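Local coordinates for protein nsp9 (Porcine coronavirus HKU15, PDB 5YM6) that binds nucleic acid, probably single-stranded RNA during viral replication, with dimerization enhancing its affinity, at residues E3-N8 with V31-K36; V9-N14 with K27-T32. All blocks are in the same frame, centred on the assembly; numbering follows the deposited sequence.

Interaction 1 (E3-N8 with V31-K36); sequences ELCLRN and VTRTGK
The open end of the long hairpin formed by strands 8-18 and 23-33 is where this contact lies: the N-terminal arm E3-N8 meets the end of strand 23-33 as far as R33, which opens the type I' turn R33-K36 leading into the next strand. The join rests on a single antiparallel hydrogen-bonded pair, N8 with T32. T32 N gives a nearly straight bond to N8 O (2.8 Å, 168° at the hydrogen), lying in the carbonyl plane, while N8 N returns the longer 3.1 Å bond to a lone pair of T32 O. T32 O also receives a CA-H...O contact from R7 CA at 3.3 Å. T32 OG1, held between its backbone N and carbonyl carbon (chi1 67°), sits 3.4 Å from N8 CB.

Beyond this pair the arm has no further backbone bond to the other segment, and side chains take over. R7 and R33 run alongside one another, their guanidinium planes 59° apart. R33 CD lies over one face of the R7 guanidinium, near the rim, and R7 NH1 stands 3.3 Å from R33 NE, two donors that do not bond; the like charges would probably repel. C5 CB sits over one face of the R33 guanidinium, toward its rim. V31 CG1 touches R7 CB at 4.1 Å, and R7 also packs on L93 and M97 of helix 92-105 and on I99 of the second subunit. Such an arm, continuing from the first strand past the C-terminal helix to the second subunit, is consistent with the nsp9 fold, a beta-barrel flanked by a C-terminal helix.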
ATOM      1  N   GLU B   3      -8.522   2.079  16.593  1.00 51.71           N
ATOM      2  CA  GLU B   3      -8.737   3.150  15.628  1.00 54.10           C
ATOM      3  C   GLU B   3      -7.742   3.039  14.471  1.00 52.01           C
ATOM      4  O   GLU B   3      -6.582   2.673  14.662  1.00 52.92           O
ATOM      5  CB  GLU B   3      -8.628   4.524  16.302  1.00 57.69           C
ATOM      6  CG  GLU B   3      -8.502   5.681  15.315  1.00 59.91           C
ATOM      7  CD  GLU B   3      -8.213   7.010  15.984  1.00 71.48           C
ATOM      8  OE1 GLU B   3      -8.929   7.364  16.947  1.00 76.16           O
ATOM      9  OE2 GLU B   3      -7.262   7.697  15.545  1.00 73.18           O
ATOM     10  N   LEU B   4      -8.212   3.339  13.266  1.00 51.37           N
ATOM     11  CA  LEU B   4      -7.373   3.286  12.081  1.00 50.18           C
ATOM     12  C   LEU B   4      -6.643   4.613  11.866  1.00 51.34           C
ATOM     13  O   LEU B   4      -7.272   5.665  11.752  1.00 49.67           O
ATOM     14  CB  LEU B   4      -8.218   2.938  10.855  1.00 48.56           C
ATOM     15  CG  LEU B   4      -7.604   3.154   9.470  1.00 51.70           C
ATOM     16  CD1 LEU B   4      -6.736   1.976   9.062  1.00 45.04           C
ATOM     17  CD2 LEU B   4      -8.710   3.402   8.450  1.00 48.08           C
ATOM     18  N   CYS B   5      -5.314   4.547  11.830  1.00 52.56           N
ATOM     19  CA  CYS B   5      -4.477   5.705  11.522  1.00 53.36           C
ATOM     20  C   CYS B   5      -4.198   5.763  10.029  1.00 47.36           C
ATOM     21  O   CYS B   5      -3.438   4.945   9.499  1.00 47.32           O
ATOM     22  CB  CYS B   5      -3.157   5.645  12.292  1.00 57.19           C
ATOM     23  SG  CYS B   5      -3.318   5.732  14.088  1.00 72.54           S
ATOM     24  N   LEU B   6      -4.806   6.719   9.341  1.00 45.52           N
ATOM     25  CA  LEU B   6      -4.580   6.828   7.909  1.00 44.85           C
ATOM     26  C   LEU B   6      -3.132   7.228   7.657  1.00 43.35           C
ATOM     27  O   LEU B   6      -2.534   7.982   8.421  1.00 42.21           O
ATOM     28  CB  LEU B   6      -5.551   7.816   7.261  1.00 47.14           C
ATOM     29  CG  LEU B   6      -6.937   7.203   7.012  1.00 50.81           C
ATOM     30  CD1 LEU B   6      -7.747   7.990   5.988  1.00 50.18           C
ATOM     31  CD2 LEU B   6      -6.812   5.736   6.589  1.00 48.71           C
ATOM     32  N   ARG B   7      -2.558   6.664   6.609  1.00 41.63           N
ATOM     33  CA  ARG B   7      -1.195   6.990   6.240  1.00 38.66           C
ATOM     34  C   ARG B   7      -1.223   7.750   4.929  1.00 37.91           C
ATOM     35  O   ARG B   7      -2.093   7.529   4.095  1.00 38.12           O
ATOM     36  CB  ARG B   7      -0.349   5.723   6.133  1.00 38.58           C
ATOM     37  CG  ARG B   7      -0.122   5.007   7.456  1.00 41.28           C
ATOM     38  CD  ARG B   7       0.362   3.594   7.206  1.00 41.58           C
ATOM     39  NE  ARG B   7       0.904   2.948   8.397  1.00 45.54           N
ATOM     40  CZ  ARG B   7       0.174   2.369   9.346  1.00 49.10           C
ATOM     41  NH1 ARG B   7       0.780   1.809  10.382  1.00 53.58           N
ATOM     42  NH2 ARG B   7      -1.154   2.351   9.268  1.00 45.48           N
ATOM     43  N   ASN B   8      -0.282   8.665   4.747  1.00 34.78           N
ATOM     44  CA  ASN B   8      -0.193   9.379   3.494  1.00 34.30           C
ATOM     45  C   ASN B   8       1.175   9.178   2.877  1.00 30.47           C
ATOM     46  O   ASN B   8       2.118   8.774   3.562  1.00 31.39           O
ATOM     47  CB  ASN B   8      -0.466  10.872   3.688  1.00 40.12           C
ATOM     48  CG  ASN B   8      -1.937  11.175   3.883  1.00 48.90           C
ATOM     49  OD1 ASN B   8      -2.802  10.489   3.338  1.00 49.53           O
ATOM     50  ND2 ASN B   8      -2.228  12.210   4.661  1.00 53.16           N
ATOM     51  N   VAL B  31       6.376   7.877   3.708  1.00 23.08           N
ATOM     52  CA  VAL B  31       5.085   7.539   4.286  1.00 24.56           C
ATOM     53  C   VAL B  31       4.975   8.282   5.609  1.00 23.77           C
ATOM     54  O   VAL B  31       5.884   8.225   6.433  1.00 24.97           O
ATOM     55  CB  VAL B  31       4.906   6.028   4.497  1.00 24.78           C
ATOM     56  CG1 VAL B  31       3.628   5.757   5.301  1.00 31.31           C
ATOM     57  CG2 VAL B  31       4.833   5.321   3.145  1.00 25.85           C
ATOM     58  N   THR B  32       3.860   8.975   5.795  1.00 28.57           N
ATOM     59  CA  THR B  32       3.594   9.672   7.042  1.00 30.20           C
ATOM     60  C   THR B  32       2.502   8.962   7.826  1.00 31.64           C
ATOM     61  O   THR B  32       1.556   8.427   7.245  1.00 31.82           O
ATOM     62  CB  THR B  32       3.147  11.127   6.814  1.00 31.53           C
ATOM     63  OG1 THR B  32       1.867  11.135   6.170  1.00 36.21           O
ATOM     64  CG2 THR B  32       4.145  11.864   5.951  1.00 31.10           C
ATOM     65  N   ARG B  33       2.644   8.995   9.145  1.00 30.54           N
ATOM     66  CA  ARG B  33       1.654   8.438  10.061  1.00 35.58           C
ATOM     67  C   ARG B  33       1.865   9.026  11.448  1.00 32.86           C
ATOM     68  O   ARG B  33       2.987   9.040  11.954  1.00 36.06           O
ATOM     69  CB  ARG B  33       1.750   6.916  10.116  1.00 34.57           C
ATOM     70  CG  ARG B  33       0.662   6.263  10.955  1.00 43.56           C
ATOM     71  CD  ARG B  33       1.155   4.972  11.594  1.00 47.64           C
ATOM     72  NE  ARG B  33       0.097   4.307  12.351  1.00 56.50           N
ATOM     73  CZ  ARG B  33      -0.166   4.546  13.634  1.00 59.50           C
ATOM     74  NH1 ARG B  33      -1.152   3.897  14.243  1.00 61.71           N
ATOM     75  NH2 ARG B  33       0.550   5.439  14.306  1.00 57.75           N
ATOM     76  N   THR B  34       0.782   9.508  12.053  1.00 42.53           N
ATOM     77  CA  THR B  34       0.827  10.053  13.409  1.00 39.83           C
ATOM     78  C   THR B  34       1.886  11.154  13.536  1.00 40.68           C
ATOM     79  O   THR B  34       2.678  11.157  14.476  1.00 43.59           O
ATOM     80  CB  THR B  34       1.090   8.935  14.418  1.00 43.82           C
ATOM     81  N   GLY B  35       1.911  12.064  12.568  1.00 40.83           N
ATOM     82  CA  GLY B  35       2.851  13.174  12.582  1.00 39.88           C
ATOM     83  C   GLY B  35       4.328  12.832  12.422  1.00 40.32           C
ATOM     84  O   GLY B  35       5.190  13.676  12.675  1.00 36.08           O
ATOM     85  N   LYS B  36       4.631  11.605  12.007  1.00 36.57           N
ATOM     86  CA  LYS B  36       6.013  11.202  11.758  1.00 33.96           C
ATOM     87  C   LYS B  36       6.170  10.719  10.322  1.00 30.07           C
ATOM     88  O   LYS B  36       5.218  10.206   9.742  1.00 30.52           O
ATOM     89  CB  LYS B  36       6.442  10.114  12.722  1.00 33.17           C
TER

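Interaction 2 (V9-N14 with K27-T32)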
ATOM      1  N   VAL B   9       1.260   9.432   1.580  1.00 27.64           N
ATOM      2  CA  VAL B   9       2.541   9.482   0.889  1.00 27.50           C
ATOM      3  C   VAL B   9       2.789  10.910   0.389  1.00 31.99           C
ATOM      4  O   VAL B   9       1.924  11.511  -0.250  1.00 30.76           O
ATOM      5  CB  VAL B   9       2.597   8.493  -0.312  1.00 29.86           C
ATOM      6  CG1 VAL B   9       3.866   8.702  -1.125  1.00 27.97           C
ATOM      7  CG2 VAL B   9       2.489   7.045   0.162  1.00 31.84           C
ATOM      8  N   PHE B  10       3.959  11.471   0.677  1.00 29.39           N
ATOM      9  CA  PHE B  10       4.311  12.712   0.007  1.00 31.19           C
ATOM     10  C   PHE B  10       5.735  12.588  -0.502  1.00 25.78           C
ATOM     11  O   PHE B  10       6.538  11.827   0.037  1.00 26.83           O
ATOM     12  CB  PHE B  10       4.117  13.944   0.919  1.00 32.81           C
ATOM     13  CG  PHE B  10       5.298  14.279   1.797  1.00 29.36           C
ATOM     14  CD1 PHE B  10       5.419  13.736   3.066  1.00 29.75           C
ATOM     15  CD2 PHE B  10       6.269  15.174   1.371  1.00 34.54           C
ATOM     16  CE1 PHE B  10       6.504  14.049   3.878  1.00 31.62           C
ATOM     17  CE2 PHE B  10       7.350  15.494   2.185  1.00 33.28           C
ATOM     18  CZ  PHE B  10       7.467  14.929   3.433  1.00 30.31           C
ATOM     19  N   THR B  11       6.024  13.336  -1.551  1.00 25.46           N
ATOM     20  CA  THR B  11       7.293  13.224  -2.248  1.00 22.49           C
ATOM     21  C   THR B  11       8.132  14.488  -2.139  1.00 26.86           C
ATOM     22  O   THR B  11       7.609  15.603  -2.153  1.00 27.62           O
ATOM     23  CB  THR B  11       7.065  12.896  -3.731  1.00 27.01           C
ATOM     24  OG1 THR B  11       6.322  13.954  -4.343  1.00 28.65           O
ATOM     25  CG2 THR B  11       6.285  11.600  -3.872  1.00 29.15           C
ATOM     26  N   ALA B  12       9.439  14.305  -2.013  1.00 22.83           N
ATOM     27  CA  ALA B  12      10.374  15.421  -2.078  1.00 24.50           C
ATOM     28  C   ALA B  12      11.649  14.965  -2.774  1.00 23.71           C
ATOM     29  O   ALA B  12      11.596  14.140  -3.663  1.00 22.94           O
ATOM     30  CB  ALA B  12      10.663  15.953  -0.690  1.00 26.47           C
ATOM     31  N   GLN B  13      12.800  15.500  -2.387  1.00 22.83           N
ATOM     32  CA  GLN B  13      14.032  15.118  -3.058  1.00 22.60           C
ATOM     33  C   GLN B  13      15.109  14.738  -2.067  1.00 25.20           C
ATOM     34  O   GLN B  13      15.203  15.312  -0.994  1.00 27.43           O
ATOM     35  CB  GLN B  13      14.537  16.254  -3.952  1.00 23.25           C
ATOM     36  CG  GLN B  13      13.623  16.546  -5.146  1.00 24.34           C
ATOM     37  CD  GLN B  13      13.972  17.841  -5.868  1.00 30.65           C
ATOM     38  OE1 GLN B  13      13.745  18.942  -5.348  1.00 27.72           O
ATOM     39  NE2 GLN B  13      14.504  17.717  -7.086  1.00 30.12           N
ATOM     40  N   ASN B  14      15.934  13.774  -2.436  1.00 23.18           N
ATOM     41  CA  ASN B  14      17.097  13.434  -1.626  1.00 24.75           C
ATOM     42  C   ASN B  14      18.322  13.303  -2.528  1.00 23.80           C
ATOM     43  O   ASN B  14      18.212  13.327  -3.753  1.00 25.68           O
ATOM     44  CB  ASN B  14      16.868  12.120  -0.840  1.00 25.40           C
ATOM     45  CG  ASN B  14      16.017  12.302   0.423  1.00 28.46           C
ATOM     46  OD1 ASN B  14      14.856  12.673   0.359  1.00 28.45           O
ATOM     47  ND2 ASN B  14      16.602  11.989   1.579  1.00 38.15           N
ATOM     48  N   LYS B  27      14.005  11.620  -6.617  1.00 22.38           N
ATOM     49  CA  LYS B  27      12.675  11.826  -6.069  1.00 20.37           C
ATOM     50  C   LYS B  27      12.458  10.869  -4.912  1.00 23.86           C
ATOM     51  O   LYS B  27      12.664   9.662  -5.063  1.00 21.30           O
ATOM     52  CB  LYS B  27      11.612  11.608  -7.137  1.00 23.90           C
ATOM     53  CG  LYS B  27      10.195  11.690  -6.619  1.00 23.84           C
ATOM     54  CD  LYS B  27       9.209  11.705  -7.782  1.00 28.78           C
ATOM     55  CE  LYS B  27       7.795  12.004  -7.334  1.00 30.87           C
ATOM     56  NZ  LYS B  27       6.860  11.864  -8.489  1.00 42.33           N
ATOM     57  N   SER B  28      12.049  11.392  -3.761  1.00 20.07           N
ATOM     58  CA  SER B  28      11.886  10.545  -2.581  1.00 19.37           C
ATOM     59  C   SER B  28      10.432  10.383  -2.178  1.00 22.73           C
ATOM     60  O   SER B  28       9.643  11.320  -2.272  1.00 23.18           O
ATOM     61  CB  SER B  28      12.692  11.117  -1.420  1.00 21.87           C
ATOM     62  OG  SER B  28      12.347  12.484  -1.220  1.00 27.61           O
ATOM     63  N   PHE B  29      10.093   9.188  -1.693  1.00 20.19           N
ATOM     64  CA  PHE B  29       8.731   8.856  -1.279  1.00 19.33           C
ATOM     65  C   PHE B  29       8.716   8.601   0.214  1.00 19.67           C
ATOM     66  O   PHE B  29       9.379   7.694   0.704  1.00 19.95           O
ATOM     67  CB  PHE B  29       8.211   7.626  -2.027  1.00 18.50           C
ATOM     68  CG  PHE B  29       8.040   7.848  -3.506  1.00 21.55           C
ATOM     69  CD1 PHE B  29       9.143   7.879  -4.353  1.00 23.01           C
ATOM     70  CD2 PHE B  29       6.788   8.050  -4.044  1.00 23.49           C
ATOM     71  CE1 PHE B  29       8.984   8.092  -5.706  1.00 24.76           C
ATOM     72  CE2 PHE B  29       6.632   8.266  -5.405  1.00 24.13           C
ATOM     73  CZ  PHE B  29       7.722   8.289  -6.223  1.00 27.05           C
ATOM     74  N   TYR B  30       7.970   9.424   0.936  1.00 19.43           N
ATOM     75  CA  TYR B  30       7.847   9.272   2.373  1.00 22.27           C
ATOM     76  C   TYR B  30       6.455   8.762   2.723  1.00 22.79           C
ATOM     77  O   TYR B  30       5.481   9.165   2.112  1.00 24.61           O
ATOM     78  CB  TYR B  30       8.093  10.603   3.088  1.00 23.46           C
ATOM     79  CG  TYR B  30       9.521  11.094   3.042  1.00 24.03           C
ATOM     80  CD1 TYR B  30       9.966  11.909   2.012  1.00 25.55           C
ATOM     81  CD2 TYR B  30      10.409  10.755   4.050  1.00 23.69           C
ATOM     82  CE1 TYR B  30      11.268  12.360   1.979  1.00 23.61           C
ATOM     83  CE2 TYR B  30      11.712  11.203   4.031  1.00 25.51           C
ATOM     84  CZ  TYR B  30      12.132  12.009   2.993  1.00 24.38           C
ATOM     85  OH  TYR B  30      13.425  12.448   2.976  1.00 28.70           O
ATOM     86  N   VAL B  31       6.376   7.877   3.708  1.00 23.08           N
ATOM     87  CA  VAL B  31       5.085   7.539   4.286  1.00 24.56           C
ATOM     88  C   VAL B  31       4.975   8.282   5.609  1.00 23.77           C
ATOM     89  O   VAL B  31       5.884   8.225   6.433  1.00 24.97           O
ATOM     90  CB  VAL B  31       4.906   6.028   4.497  1.00 24.78           C
ATOM     91  CG1 VAL B  31       3.628   5.757   5.301  1.00 31.31           C
ATOM     92  CG2 VAL B  31       4.833   5.321   3.145  1.00 25.85           C
ATOM     93  N   THR B  32       3.860   8.975   5.795  1.00 28.57           N
ATOM     94  CA  THR B  32       3.594   9.672   7.042  1.00 30.20           C
ATOM     95  C   THR B  32       2.502   8.962   7.826  1.00 31.64           C
ATOM     96  O   THR B  32       1.556   8.427   7.245  1.00 31.82           O
ATOM     97  CB  THR B  32       3.147  11.127   6.814  1.00 31.53           C
ATOM     98  OG1 THR B  32       1.867  11.135   6.170  1.00 36.21           O
ATOM     99  CG2 THR B  32       4.145  11.864   5.951  1.00 31.10           C
TER
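The rings of F10 and Y30 run alongside one another, their planes only 16° apart but slid so far (5.4 Å between the F10 and Y30 centroids) that little ring surface is shared. Y30 CD1 lies over one face of the F10 ring, and T32 CG2 meets that ring's edge in its plane, 3.7 Å from F10 CD1; the carbonyl O of F10 is at the edge of the Y30 ring. F10 reaches this place with CG wedged between its backbone N and C (chi1 87°). On the face that carries V9, T11, F29 and V31, T11 CG2 rests over the F29 ring, 4.0 Å from its centroid, in a CH-pi contact, and V9 CG1 approaches the ring's edge.

Strands 8-18 and 23-33 form the central antiparallel hairpin of the nsp9 beta-barrel. F10-Y30 and A12-S28 are its hydrogen-bonded pairs here; V9-V31, T11-F29 and Q13-K27 the non-hydrogen-bonded ones. The straightest bond runs from S28 N to A12 O (2.8 Å, 176°), although the donor stands above the carbonyl plane. V9, F29 and V31 face helix 92-105, whereas F10, S28 and Y30 occupy the other side.

There the ends of N14 and Y30 meet: Y30 OH donates to a lone pair of N14 OD1 at 3.0 Å, with amide and ring planes 43° apart. S28 OG comes equally close to N14 OD1. N14 ND2 donates to T53 O of strand 49-55, so the amide is gripped at both its O and its N.

In the fold
Interactions 1 and 2 are successive parts of one strand pairing, with centres about 14 Å apart and V31 and T32 in common. Interaction 2 lies close to the centre of the chain, a continuous ladder with partly buried aromatic and aliphatic packing and a polar bridge to strand 49-55. Interaction 1 is a surface contact farther out, where the ladder ends in one pair and a loop with charged and polar side chains replaces it. Helix 92-105 of the same chain packs against both. The second subunit touches interaction 1 alone, so the chain leading into the hairpin, not the hairpin's middle, makes the subunit contact.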